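Local coordinates for amine Dehydrogenase (PDB 1JMX), which probably oxidises amines as a quinohemoprotein, this heme-bearing subunit carrying two c-type hemes that are likely to pass the electrons on, at residues Gly194-Gly198 / Val289-Phe293. Residues are numbered along the deposited sequence; the frame is centred on the assembly and turned at random.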
# COMPACT_ATOMS: atom_id res chain seq x y z
N GLY A 194 20.75 -21.03 3.31
CA GLY A 194 22.19 -21.19 3.26
C GLY A 194 22.86 -20.84 1.96
O GLY A 194 22.22 -20.42 0.99
N ASP A 195 24.18 -21.04 1.95
CA ASP A 195 25.02 -20.76 0.79
C ASP A 195 24.71 -21.63 -0.40
O ASP A 195 24.16 -22.72 -0.27
CB ASP A 195 26.50 -20.89 1.17
CG ASP A 195 26.99 -19.76 2.05
OD1 ASP A 195 27.88 -20.00 2.90
OD2 ASP A 195 26.49 -18.63 1.90
N VAL A 196 25.06 -21.12 -1.57
CA VAL A 196 24.85 -21.82 -2.83
C VAL A 196 26.02 -21.45 -3.73
O VAL A 196 26.59 -20.36 -3.61
CB VAL A 196 23.49 -21.39 -3.48
CG1 VAL A 196 23.58 -19.99 -4.05
CG2 VAL A 196 23.08 -22.37 -4.56
N ARG A 197 26.43 -22.39 -4.57
CA ARG A 197 27.54 -22.17 -5.49
C ARG A 197 27.42 -23.11 -6.66
O ARG A 197 26.82 -24.18 -6.55
CB ARG A 197 28.89 -22.38 -4.79
CG ARG A 197 29.40 -23.82 -4.75
CD ARG A 197 28.69 -24.68 -3.73
NE ARG A 197 29.05 -24.31 -2.36
CZ ARG A 197 29.18 -25.18 -1.36
NH1 ARG A 197 28.98 -26.48 -1.56
NH2 ARG A 197 29.48 -24.75 -0.14
N GLY A 198 27.98 -22.71 -7.80
CA GLY A 198 27.92 -23.54 -8.98
C GLY A 198 28.39 -22.83 -10.23
O GLY A 198 29.11 -21.84 -10.17
N VAL A 289 34.10 -17.58 0.28
CA VAL A 289 34.58 -18.66 1.14
C VAL A 289 33.26 -19.14 1.74
O VAL A 289 32.45 -18.33 2.18
CB VAL A 289 35.47 -18.13 2.30
CG1 VAL A 289 36.19 -19.28 2.98
CG2 VAL A 289 36.46 -17.11 1.79
N GLN A 290 33.02 -20.45 1.74
CA GLN A 290 31.78 -20.99 2.29
C GLN A 290 32.07 -22.19 3.19
O GLN A 290 32.39 -23.26 2.70
CB GLN A 290 30.84 -21.41 1.15
CG GLN A 290 30.58 -20.33 0.09
CD GLN A 290 29.54 -20.75 -0.94
OE1 GLN A 290 29.27 -21.93 -1.12
NE2 GLN A 290 28.95 -19.77 -1.61
N PRO A 291 31.93 -22.03 4.51
CA PRO A 291 31.54 -20.84 5.28
C PRO A 291 32.63 -19.80 5.31
O PRO A 291 33.78 -20.08 4.96
CB PRO A 291 31.32 -21.40 6.69
CG PRO A 291 31.07 -22.86 6.47
CD PRO A 291 32.06 -23.20 5.41
N ALA A 292 32.27 -18.60 5.77
CA ALA A 292 33.21 -17.49 5.87
C ALA A 292 33.68 -17.29 7.32
O ALA A 292 34.11 -16.20 7.69
CB ALA A 292 32.57 -16.22 5.34
N PHE A 293 33.58 -18.34 8.12
CA PHE A 293 34.01 -18.29 9.51
C PHE A 293 34.54 -19.65 9.96
O PHE A 293 34.12 -20.70 9.45
CB PHE A 293 32.87 -17.84 10.43
CG PHE A 293 31.64 -18.71 10.35
CD1 PHE A 293 31.52 -19.86 11.12
CD2 PHE A 293 30.58 -18.36 9.50
CE1 PHE A 293 30.38 -20.66 11.04
CE2 PHE A 293 29.44 -19.16 9.42
CZ PHE A 293 29.34 -20.31 10.19
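Gln290 reaches from strand 285-295 to strand 194-204 and bonds there through both ends of its amide. On the acceptor side, OE1 of Gln290 takes NE of Arg197 at 2.7 Å and NH2 of Arg197 at 3.0 Å: both N-H groups along one edge of the guanidinium converge on this single oxygen, the NE bond shorter and straighter than that from NH2. OE1 lies close to the guanidinium plane, whereas the amide and guanidinium planes are 32° apart. NH2 sits in the carbonyl plane of Gln290; NE is tilted from it. The bend of the Arg197 chain at chi2 and chi3 folds the guanidinium back alongside Gln290, the two side chains running past each other in opposite directions. On the donor side, NE2 of Gln290 gives a nearly straight bond to the backbone O of Val196 (3.1 Å, 174° at the hydrogen), arriving above that carbonyl's plane rather than on a lone pair. This pattern is consistent with the modelled amide orientation; a flipped amide would set NE2 against the guanidinium donors. Asp195 supplies a flat neighbour: its carboxylate stacks on the amide with the planes 16° apart, and its CB lies 3.7 Å from CD of Gln290. A leucine in place of Gln290 would probably leave the Val196 carbonyl without this donor and NE and NH2 of Arg197 without their common acceptor, the guanidinium less firmly oriented. The contact is an interface between two beta domains made largely by side chains, joining the closed eight-stranded antiparallel barrel of domain II to the probably immunoglobulin-like domain III, away from the hemes.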